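Local coordinates for protein N-acetylgalactosaminyltransferase 7 (Homo sapiens, PDB 6IWR) that belongs to the polypeptide glycosyltransferase family and joins a GT-A type domain to a ricin-type beta-trefoil lectin domain, at residues W298-K303 with R407-W412; E337-L342 with F357-K362; I363-G368 with K440-H445. All blocks are in the same frame, centred on the assembly; numbering follows the deposited sequence.

Contact 1 (W298-K303 with R407-W412)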
loop_
_atom_site.group_PDB
_atom_site.type_symbol
_atom_site.label_atom_id
_atom_site.label_comp_id
_atom_site.label_asym_id
_atom_site.label_seq_id
_atom_site.Cartn_x
_atom_site.Cartn_y
_atom_site.Cartn_z
ATOM N N TRP A 298 -21.531 -0.758 -11.091
ATOM C CA TRP A 298 -22.531 0.293 -10.938
ATOM C C TRP A 298 -22.055 1.483 -10.106
ATOM O O TRP A 298 -22.827 2.431 -9.894
ATOM C CB TRP A 298 -23.811 -0.335 -10.392
ATOM C CG TRP A 298 -24.189 -1.385 -11.364
ATOM C CD1 TRP A 298 -24.032 -2.741 -11.235
ATOM C CD2 TRP A 298 -24.674 -1.167 -12.691
ATOM N NE1 TRP A 298 -24.437 -3.378 -12.389
ATOM C CE2 TRP A 298 -24.831 -2.430 -13.296
ATOM C CE3 TRP A 298 -24.998 -0.016 -13.427
ATOM C CZ2 TRP A 298 -25.298 -2.577 -14.583
ATOM C CZ3 TRP A 298 -25.481 -0.166 -14.711
ATOM C CH2 TRP A 298 -25.615 -1.433 -15.281
ATOM N N SER A 299 -20.805 1.465 -9.655
ATOM C CA SER A 299 -20.115 2.679 -9.238
ATOM C C SER A 299 -19.404 3.345 -10.404
ATOM O O SER A 299 -18.821 4.427 -10.236
ATOM C CB SER A 299 -19.112 2.377 -8.125
ATOM O OG SER A 299 -18.568 1.091 -8.304
ATOM N N MET A 300 -19.467 2.715 -11.577
ATOM C CA MET A 300 -18.878 3.207 -12.814
ATOM C C MET A 300 -17.356 3.070 -12.819
ATOM O O MET A 300 -16.658 3.873 -13.433
ATOM C CB MET A 300 -19.285 4.651 -13.112
ATOM C CG MET A 300 -19.080 4.987 -14.579
ATOM S SD MET A 300 -19.528 6.649 -15.119
ATOM C CE MET A 300 -21.135 6.401 -15.833
ATOM N N LEU A 301 -16.834 2.057 -12.140
ATOM C CA LEU A 301 -15.440 1.688 -12.296
ATOM C C LEU A 301 -15.275 0.804 -13.528
ATOM O O LEU A 301 -16.055 -0.127 -13.759
ATOM C CB LEU A 301 -14.929 0.959 -11.059
ATOM C CG LEU A 301 -15.013 1.814 -9.798
ATOM C CD1 LEU A 301 -14.389 1.043 -8.658
ATOM C CD2 LEU A 301 -14.369 3.203 -10.008
ATOM N N TRP A 302 -14.255 1.116 -14.316
ATOM C CA TRP A 302 -13.921 0.349 -15.499
ATOM C C TRP A 302 -13.675 -1.121 -15.165
ATOM O O TRP A 302 -12.988 -1.434 -14.196
ATOM C CB TRP A 302 -12.678 0.974 -16.127
ATOM C CG TRP A 302 -12.026 0.125 -17.119
ATOM C CD1 TRP A 302 -10.902 -0.631 -16.939
ATOM C CD2 TRP A 302 -12.448 -0.083 -18.466
ATOM N NE1 TRP A 302 -10.603 -1.291 -18.102
ATOM C CE2 TRP A 302 -11.540 -0.974 -19.052
ATOM C CE3 TRP A 302 -13.506 0.404 -19.238
ATOM C CZ2 TRP A 302 -11.654 -1.390 -20.366
ATOM C CZ3 TRP A 302 -13.618 -0.016 -20.546
ATOM C CH2 TRP A 302 -12.695 -0.904 -21.095
ATOM N N LYS A 303 -14.221 -2.018 -15.988
ATOM C CA LYS A 303 -14.108 -3.463 -15.812
ATOM C C LYS A 303 -14.010 -4.122 -17.187
ATOM O O LYS A 303 -14.463 -3.567 -18.197
ATOM C CB LYS A 303 -15.320 -4.058 -15.064
ATOM C CG LYS A 303 -15.559 -3.578 -13.635
ATOM C CD LYS A 303 -14.552 -4.126 -12.639
ATOM C CE LYS A 303 -14.815 -3.572 -11.231
ATOM N NZ LYS A 303 -13.725 -3.921 -10.250
ATOM N N ARG A 407 -22.446 13.587 -13.927
ATOM C CA ARG A 407 -22.873 14.177 -15.188
ATOM C C ARG A 407 -23.165 13.086 -16.205
ATOM O O ARG A 407 -24.225 13.070 -16.839
ATOM C CB ARG A 407 -21.811 15.151 -15.701
ATOM C CG ARG A 407 -21.527 16.318 -14.745
ATOM C CD ARG A 407 -20.496 17.257 -15.307
ATOM N NE ARG A 407 -20.885 17.745 -16.621
ATOM C CZ ARG A 407 -21.712 18.771 -16.830
ATOM N NH1 ARG A 407 -22.267 19.407 -15.810
ATOM N NH2 ARG A 407 -22.018 19.157 -18.064
ATOM N N VAL A 408 -22.262 12.126 -16.332
ATOM C CA VAL A 408 -22.475 11.061 -17.303
ATOM C C VAL A 408 -23.761 10.319 -17.000
ATOM O O VAL A 408 -24.585 10.085 -17.894
ATOM C CB VAL A 408 -21.275 10.105 -17.334
ATOM C CG1 VAL A 408 -21.541 8.975 -18.337
ATOM C CG2 VAL A 408 -20.019 10.877 -17.704
ATOM N N VAL A 409 -23.945 9.924 -15.733
ATOM C CA VAL A 409 -25.082 9.082 -15.368
ATOM C C VAL A 409 -26.390 9.831 -15.584
ATOM O O VAL A 409 -27.354 9.284 -16.140
ATOM C CB VAL A 409 -24.945 8.597 -13.914
ATOM C CG1 VAL A 409 -26.296 8.084 -13.382
ATOM C CG2 VAL A 409 -23.847 7.512 -13.803
ATOM N N GLU A 410 -26.439 11.098 -15.150
ATOM C CA GLU A 410 -27.676 11.862 -15.196
ATOM C C GLU A 410 -28.159 12.083 -16.632
ATOM O O GLU A 410 -29.373 12.213 -16.872
ATOM C CB GLU A 410 -27.485 13.202 -14.478
ATOM C CG GLU A 410 -27.725 13.201 -12.943
ATOM C CD GLU A 410 -29.063 12.605 -12.535
ATOM O OE1 GLU A 410 -29.140 12.003 -11.431
ATOM O OE2 GLU A 410 -30.028 12.727 -13.325
ATOM N N VAL A 411 -27.250 12.128 -17.609
ATOM C CA VAL A 411 -27.712 12.376 -18.972
ATOM C C VAL A 411 -27.981 11.069 -19.726
ATOM O O VAL A 411 -28.837 11.042 -20.611
ATOM C CB VAL A 411 -26.732 13.304 -19.735
ATOM C CG1 VAL A 411 -25.334 12.984 -19.388
ATOM C CG2 VAL A 411 -26.910 13.160 -21.249
ATOM N N TRP A 412 -27.323 9.966 -19.361
ATOM C CA TRP A 412 -27.340 8.764 -20.195
ATOM C C TRP A 412 -27.977 7.537 -19.563
ATOM O O TRP A 412 -28.521 6.714 -20.298
ATOM C CB TRP A 412 -25.912 8.398 -20.646
ATOM C CG TRP A 412 -25.337 9.406 -21.581
ATOM C CD1 TRP A 412 -24.312 10.289 -21.332
ATOM C CD2 TRP A 412 -25.797 9.694 -22.906
ATOM N NE1 TRP A 412 -24.104 11.103 -22.444
ATOM C CE2 TRP A 412 -25.003 10.751 -23.415
ATOM C CE3 TRP A 412 -26.819 9.175 -23.709
ATOM C CZ2 TRP A 412 -25.202 11.283 -24.683
ATOM C CZ3 TRP A 412 -27.009 9.710 -24.978
ATOM C CH2 TRP A 412 -26.208 10.747 -25.450
#

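Contact 2 (E337-L342 with F357-K362)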
loop_
_atom_site.group_PDB
_atom_site.type_symbol
_atom_site.label_atom_id
_atom_site.label_comp_id
_atom_site.label_asym_id
_atom_site.label_seq_id
_atom_site.Cartn_x
_atom_site.Cartn_y
_atom_site.Cartn_z
ATOM N N GLU A 337 -15.205 14.477 -38.070
ATOM C CA GLU A 337 -16.464 15.174 -38.096
ATOM C C GLU A 337 -17.454 14.553 -37.133
ATOM O O GLU A 337 -18.197 15.248 -36.471
ATOM C CB GLU A 337 -17.025 15.154 -39.505
ATOM C CG GLU A 337 -17.190 16.520 -40.123
ATOM C CD GLU A 337 -18.146 16.511 -41.291
ATOM O OE1 GLU A 337 -18.003 15.638 -42.173
ATOM O OE2 GLU A 337 -19.038 17.380 -41.327
ATOM N N PHE A 338 -17.468 13.232 -37.084
ATOM C CA PHE A 338 -18.387 12.506 -36.233
ATOM C C PHE A 338 -18.170 12.774 -34.755
ATOM O O PHE A 338 -19.107 13.008 -34.030
ATOM C CB PHE A 338 -18.251 11.024 -36.505
ATOM C CG PHE A 338 -19.222 10.187 -35.762
ATOM C CD1 PHE A 338 -20.570 10.360 -35.936
ATOM C CD2 PHE A 338 -18.787 9.227 -34.897
ATOM C CE1 PHE A 338 -21.466 9.587 -35.251
ATOM C CE2 PHE A 338 -19.675 8.445 -34.215
ATOM C CZ PHE A 338 -21.015 8.629 -34.389
ATOM N N PHE A 339 -16.920 12.769 -34.322
ATOM C CA PHE A 339 -16.575 13.249 -32.998
ATOM C C PHE A 339 -17.115 14.659 -32.779
ATOM O O PHE A 339 -17.699 14.954 -31.732
ATOM C CB PHE A 339 -15.063 13.209 -32.810
ATOM C CG PHE A 339 -14.649 13.238 -31.389
ATOM C CD1 PHE A 339 -15.539 12.868 -30.406
ATOM C CD2 PHE A 339 -13.375 13.638 -31.032
ATOM C CE1 PHE A 339 -15.161 12.882 -29.089
ATOM C CE2 PHE A 339 -12.985 13.660 -29.715
ATOM C CZ PHE A 339 -13.878 13.277 -28.739
ATOM N N PHE A 340 -16.954 15.552 -33.763
ATOM C CA PHE A 340 -17.548 16.872 -33.573
ATOM C C PHE A 340 -19.071 16.793 -33.553
ATOM O O PHE A 340 -19.710 17.425 -32.701
ATOM C CB PHE A 340 -17.045 17.865 -34.616
ATOM C CG PHE A 340 -15.711 18.422 -34.274
ATOM C CD1 PHE A 340 -15.593 19.542 -33.460
ATOM C CD2 PHE A 340 -14.559 17.779 -34.693
ATOM C CE1 PHE A 340 -14.343 20.035 -33.099
ATOM C CE2 PHE A 340 -13.322 18.260 -34.343
ATOM C CZ PHE A 340 -13.209 19.399 -33.545
ATOM N N GLU A 341 -19.668 15.938 -34.365
ATOM C CA GLU A 341 -21.117 15.798 -34.318
ATOM C C GLU A 341 -21.561 15.338 -32.925
ATOM O O GLU A 341 -22.600 15.755 -32.427
ATOM C CB GLU A 341 -21.605 14.846 -35.406
ATOM C CG GLU A 341 -21.462 15.418 -36.805
ATOM C CD GLU A 341 -21.913 14.459 -37.881
ATOM O OE1 GLU A 341 -21.335 13.360 -37.979
ATOM O OE2 GLU A 341 -22.844 14.804 -38.632
ATOM N N LEU A 342 -20.796 14.437 -32.322
ATOM C CA LEU A 342 -20.953 14.095 -30.913
ATOM C C LEU A 342 -20.608 15.329 -30.089
ATOM O O LEU A 342 -21.225 15.612 -29.072
ATOM C CB LEU A 342 -20.087 12.894 -30.541
ATOM C CG LEU A 342 -20.683 11.499 -30.768
ATOM C CD1 LEU A 342 -21.911 11.514 -31.665
ATOM C CD2 LEU A 342 -19.637 10.542 -31.310
ATOM N N PHE A 357 -16.594 6.491 -20.661
ATOM C CA PHE A 357 -17.970 6.072 -20.598
ATOM C C PHE A 357 -18.938 6.974 -21.347
ATOM O O PHE A 357 -19.804 6.502 -22.030
ATOM C CB PHE A 357 -18.381 5.900 -19.149
ATOM C CG PHE A 357 -17.607 4.845 -18.435
ATOM C CD1 PHE A 357 -17.512 3.582 -18.952
ATOM C CD2 PHE A 357 -16.975 5.120 -17.250
ATOM C CE1 PHE A 357 -16.801 2.610 -18.301
ATOM C CE2 PHE A 357 -16.263 4.154 -16.593
ATOM C CZ PHE A 357 -16.177 2.898 -17.119
ATOM N N GLU A 358 -18.749 8.276 -21.226
ATOM C CA GLU A 358 -19.617 9.248 -21.852
ATOM C C GLU A 358 -19.625 9.189 -23.377
ATOM O O GLU A 358 -20.682 9.212 -23.979
ATOM C CB GLU A 358 -19.195 10.640 -21.407
ATOM C CG GLU A 358 -20.251 11.699 -21.596
ATOM C CD GLU A 358 -19.909 12.703 -22.662
ATOM O OE1 GLU A 358 -18.744 12.824 -23.017
ATOM O OE2 GLU A 358 -20.820 13.369 -23.150
ATOM N N ILE A 359 -18.450 9.073 -23.988
ATOM C CA ILE A 359 -18.342 8.920 -25.435
ATOM C C ILE A 359 -18.865 7.559 -25.868
ATOM O O ILE A 359 -19.501 7.449 -26.926
ATOM C CB ILE A 359 -16.883 9.159 -25.881
ATOM C CG1 ILE A 359 -16.782 9.300 -27.402
ATOM C CG2 ILE A 359 -15.985 8.019 -25.434
ATOM C CD1 ILE A 359 -17.400 10.532 -27.941
ATOM N N SER A 360 -18.641 6.509 -25.059
ATOM C CA SER A 360 -19.207 5.190 -25.370
ATOM C C SER A 360 -20.733 5.226 -25.428
ATOM O O SER A 360 -21.335 4.784 -26.414
ATOM C CB SER A 360 -18.762 4.154 -24.342
ATOM O OG SER A 360 -17.359 4.042 -24.303
ATOM N N TYR A 361 -21.385 5.712 -24.365
ATOM C CA TYR A 361 -22.844 5.772 -24.389
ATOM C C TYR A 361 -23.332 6.641 -25.552
ATOM O O TYR A 361 -24.192 6.208 -26.327
ATOM C CB TYR A 361 -23.394 6.262 -23.044
ATOM C CG TYR A 361 -22.856 5.498 -21.846
ATOM C CD1 TYR A 361 -22.730 4.120 -21.875
ATOM C CD2 TYR A 361 -22.457 6.172 -20.695
ATOM C CE1 TYR A 361 -22.235 3.431 -20.787
ATOM C CE2 TYR A 361 -21.959 5.504 -19.601
ATOM C CZ TYR A 361 -21.846 4.132 -19.643
ATOM O OH TYR A 361 -21.332 3.455 -18.548
ATOM N N LYS A 362 -22.759 7.845 -25.729
ATOM C CA LYS A 362 -23.134 8.670 -26.886
ATOM C C LYS A 362 -23.090 7.867 -28.187
ATOM O O LYS A 362 -24.050 7.875 -28.973
ATOM C CB LYS A 362 -22.230 9.905 -27.025
ATOM C CG LYS A 362 -22.553 11.014 -26.063
ATOM C CD LYS A 362 -22.222 12.387 -26.607
ATOM C CE LYS A 362 -20.787 12.777 -26.319
ATOM N NZ LYS A 362 -20.702 14.172 -25.825
HETATM O O HOH W 1 -22.931 16.603 -26.961
#

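Contact 3 (I363-G368 with K440-H445)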
loop_
_atom_site.group_PDB
_atom_site.type_symbol
_atom_site.label_atom_id
_atom_site.label_comp_id
_atom_site.label_asym_id
_atom_site.label_seq_id
_atom_site.Cartn_x
_atom_site.Cartn_y
_atom_site.Cartn_z
ATOM N N ILE A 363 -21.963 7.199 -28.455
ATOM C CA ILE A 363 -21.827 6.524 -29.740
ATOM C C ILE A 363 -22.922 5.475 -29.896
ATOM O O ILE A 363 -23.594 5.386 -30.936
ATOM C CB ILE A 363 -20.438 5.891 -29.877
ATOM C CG1 ILE A 363 -19.390 6.970 -30.046
ATOM C CG2 ILE A 363 -20.430 4.934 -31.035
ATOM C CD1 ILE A 363 -17.974 6.423 -30.032
ATOM N N TRP A 364 -23.103 4.654 -28.866
ATOM C CA TRP A 364 -24.001 3.519 -28.986
ATOM C C TRP A 364 -25.454 3.973 -29.043
ATOM O O TRP A 364 -26.206 3.570 -29.942
ATOM C CB TRP A 364 -23.780 2.566 -27.820
ATOM C CG TRP A 364 -22.718 1.543 -28.028
ATOM C CD1 TRP A 364 -21.631 1.321 -27.237
ATOM C CD2 TRP A 364 -22.669 0.556 -29.063
ATOM N NE1 TRP A 364 -20.908 0.263 -27.706
ATOM C CE2 TRP A 364 -21.512 -0.228 -28.831
ATOM C CE3 TRP A 364 -23.496 0.243 -30.153
ATOM C CZ2 TRP A 364 -21.136 -1.280 -29.671
ATOM C CZ3 TRP A 364 -23.139 -0.804 -30.976
ATOM C CH2 TRP A 364 -21.966 -1.563 -30.729
ATOM N N GLN A 365 -25.868 4.815 -28.096
ATOM C CA GLN A 365 -27.265 5.193 -27.999
ATOM C C GLN A 365 -27.702 6.149 -29.092
ATOM O O GLN A 365 -28.906 6.305 -29.310
ATOM C CB GLN A 365 -27.548 5.805 -26.637
ATOM C CG GLN A 365 -27.565 4.782 -25.524
ATOM C CD GLN A 365 -27.645 5.437 -24.174
ATOM O OE1 GLN A 365 -28.672 6.026 -23.823
ATOM N NE2 GLN A 365 -26.552 5.366 -23.416
ATOM N N CYS A 366 -26.777 6.777 -29.803
ATOM C CA CYS A 366 -27.164 7.698 -30.854
ATOM C C CYS A 366 -26.933 7.115 -32.231
ATOM O O CYS A 366 -26.876 7.867 -33.209
ATOM C CB CYS A 366 -26.441 9.035 -30.696
ATOM S SG CYS A 366 -26.755 9.773 -29.050
ATOM N N GLY A 367 -26.808 5.797 -32.331
ATOM C CA GLY A 367 -26.804 5.151 -33.621
ATOM C C GLY A 367 -25.462 4.706 -34.152
ATOM O O GLY A 367 -25.412 4.129 -35.240
ATOM N N GLY A 368 -24.374 4.928 -33.420
ATOM C CA GLY A 368 -23.064 4.495 -33.839
ATOM C C GLY A 368 -22.734 3.113 -33.318
ATOM O O GLY A 368 -23.590 2.390 -32.807
ATOM N N LYS A 440 -30.450 18.195 -24.054
ATOM C CA LYS A 440 -31.067 18.584 -25.319
ATOM C C LYS A 440 -30.423 17.861 -26.506
ATOM O O LYS A 440 -31.118 17.487 -27.467
ATOM C CB LYS A 440 -30.989 20.093 -25.501
ATOM C CG LYS A 440 -31.662 20.579 -26.755
ATOM C CD LYS A 440 -31.868 22.086 -26.713
ATOM C CE LYS A 440 -31.773 22.718 -28.096
ATOM N NZ LYS A 440 -32.626 22.038 -29.074
ATOM N N PHE A 441 -29.102 17.663 -26.467
ATOM C CA PHE A 441 -28.439 16.899 -27.522
ATOM C C PHE A 441 -29.082 15.529 -27.698
ATOM O O PHE A 441 -29.452 15.133 -28.812
ATOM C CB PHE A 441 -26.952 16.745 -27.209
ATOM C CG PHE A 441 -26.241 15.818 -28.139
ATOM C CD1 PHE A 441 -25.672 16.297 -29.318
ATOM C CD2 PHE A 441 -26.143 14.459 -27.846
ATOM C CE1 PHE A 441 -25.022 15.436 -30.187
ATOM C CE2 PHE A 441 -25.478 13.596 -28.700
ATOM C CZ PHE A 441 -24.921 14.086 -29.879
ATOM N N ARG A 442 -29.227 14.793 -26.594
ATOM C CA ARG A 442 -29.779 13.447 -26.660
ATOM C C ARG A 442 -31.201 13.455 -27.205
ATOM O O ARG A 442 -31.568 12.593 -28.013
ATOM C CB ARG A 442 -29.736 12.814 -25.280
ATOM C CG ARG A 442 -30.171 11.404 -25.291
ATOM C CD ARG A 442 -30.126 10.826 -23.904
ATOM N NE ARG A 442 -30.949 9.626 -23.827
ATOM C CZ ARG A 442 -31.085 8.893 -22.731
ATOM N NH1 ARG A 442 -30.449 9.233 -21.619
ATOM N NH2 ARG A 442 -31.854 7.813 -22.754
ATOM N N GLU A 443 -32.018 14.422 -26.783
ATOM C CA GLU A 443 -33.377 14.503 -27.301
ATOM C C GLU A 443 -33.405 14.916 -28.767
ATOM O O GLU A 443 -34.156 14.346 -29.556
ATOM C CB GLU A 443 -34.207 15.461 -26.456
ATOM C CG GLU A 443 -35.008 14.743 -25.380
ATOM C CD GLU A 443 -35.610 15.682 -24.346
ATOM O OE1 GLU A 443 -35.036 16.778 -24.115
ATOM O OE2 GLU A 443 -36.661 15.312 -23.765
ATOM N N ASP A 444 -32.606 15.905 -29.158
ATOM C CA ASP A 444 -32.676 16.374 -30.538
ATOM C C ASP A 444 -32.296 15.272 -31.517
ATOM O O ASP A 444 -32.908 15.150 -32.583
ATOM C CB ASP A 444 -31.784 17.600 -30.733
ATOM C CG ASP A 444 -32.389 18.866 -30.135
ATOM O OD1 ASP A 444 -33.584 18.839 -29.772
ATOM O OD2 ASP A 444 -31.656 19.871 -29.998
ATOM N N HIS A 445 -31.297 14.458 -31.173
ATOM C CA HIS A 445 -30.840 13.355 -32.013
ATOM C C HIS A 445 -31.611 12.058 -31.793
ATOM O O HIS A 445 -31.232 11.030 -32.354
ATOM C CB HIS A 445 -29.348 13.104 -31.787
ATOM C CG HIS A 445 -28.472 14.191 -32.324
ATOM N ND1 HIS A 445 -27.820 14.096 -33.534
ATOM C CD2 HIS A 445 -28.138 15.400 -31.813
ATOM C CE1 HIS A 445 -27.118 15.195 -33.743
ATOM N NE2 HIS A 445 -27.298 16.007 -32.718
#

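Contact 1 (W298-K303 with R407-W412)
M300 meets V408 and V409 through a single atom, its terminal methyl. CE lies 3.6 Å from V408 CG1 and, at an equal 3.6 Å, from V409 CG2, so the thioether ends between two methyls offered by successive residues of one helix. The approaches differ. The methionine chain meets V408 at a slant, while it and V409 run past each other in opposite senses. The two valines also use different branches: V408 turns in the methyl that lies anti to its backbone N (chi1 179°), whereas V409 turns in CG2, the methyl beside its own backbone N. The reach comes from M300, which is extended through its first two torsions and bends only at chi3 (-99°), swinging CE off the line of the chain. That reach is needed because the nearest pair of CA atoms, those of M300 and V409, is still 8.9 Å apart. No hydrogen bond crosses the contact, and only 109 Å² is buried, all of it by three buried apolar residues. M300 occupies the turn between strands 292-296 and 302-306, an antiparallel hairpin. Helix 355-365 lies beside both partners, F357 touching M300 and Y361 touching V408. Helix 417-423 adds K417 and F420 against V409, so the turn touches helix 400-412 through M300, beside helices 355-365 and 417-423.

Contact 2 (E337-L342 with F357-K362)
K362 and L342 come together near the C-terminal end of helix 336-342, and the lysine chain can be traced outward along that meeting. Its CB lies 4.4 Å from L342 CG, an apolar start. CG packs on the indole of W412, from helix 400-412. CD passes the ring of F441 and begins to near the carbonyl of L342; CE stands 4.3 Å from L342 CB. Bends at chi3 (-87°) and chi4 fold the chain back instead of letting it extend, which carries NZ toward E358, one helical turn earlier. There NZ forms a salt bridge of 2.8 Å with E358 OE2, reaching the syn side of the carboxylate but 27° out of its plane. NZ also bonds L344 O, so the ammonium is gripped by a carboxylate and a backbone carbonyl. K362 NZ and L342 O, 3.6 Å apart, make no direct hydrogen bond. A water links them, its oxygen 2.9 Å from L342 O, to which it donates, and only weakly receiving from NZ. The rest of the interface is apolar. I359 sends out CD1, which lies 3.4 Å from F339 CE1, oblique to the ring, and 4.0 Å from L342 CD2; its side chain crosses both partners at about a right angle. The helix segments are likewise nearly perpendicular, at 97°, with axes 11.5 Å apart, so packing is confined to a small patch. Beyond it, F339 meets Y345 edge-to-face and reaches L237 and Y239, so its ring joins strand 236-240 of the central mixed sheet to I359 of helix 355-365.

Contact 3 (I363-G368 with K440-H445)
The guanidinium of R442 has the amide end of Q365 over one face, toward the rim, with the two planes 85° apart. This is a packing contact and not a hydrogen bond; the arginine's NH1 bonds V411 O and forms a salt bridge with D414. An extended chain, with CG anti to the backbone N (chi1 -175°), takes the guanidinium out from its helix to that position. H445 CD2 lies over one face of the F441 ring, 3.5 Å above the plane and offset toward the rim. The H445 ring in turn has F441 CZ over a face and F441 O at its edge, in plane. C366 approaches F441 obliquely: SG is 4.0 Å from F441 CE2, and 69° off the ring normal as seen from the centroid, a Cys sulfur-aromatic contact. The sulfur is also fixed covalently, in the disulfide to C447. C366 is where helix 355-365 leaves helical geometry. A Schellman motif closes that end, with G367 at positive phi as the C-prime residue and G368 N bonded to I363 O at 2.6 Å. Helix 436-444 likewise stops just before H445, and the CA atoms of C366 and H445 are 6.8 Å apart. Two helix C-termini thus converge here, with W412 of helix 400-412 packed against Q365, C366 and R442, and helix 450-457 touching Q365.

In the fold
Helix 355-365 is common ground: contacts 2 and 3 use successive parts of it, and its F357 and Y361 also touch contact 1. Contacts 1 and 2 are buried, whereas contact 3 is only partly so. The chemistry follows. Contact 1 is purely apolar, a methyl among methyls; contact 2 sets beside its apolar patch a lysine paired within its own helix, and a water that bonds L342 O and only weakly K362; contact 3 combines a disulfide sulfur, an aromatic ring and a guanidinium. The helix of contact 1 reaches both other contacts through its C-terminal end. The centres of contacts 2 and 3 lie about 9 Å apart.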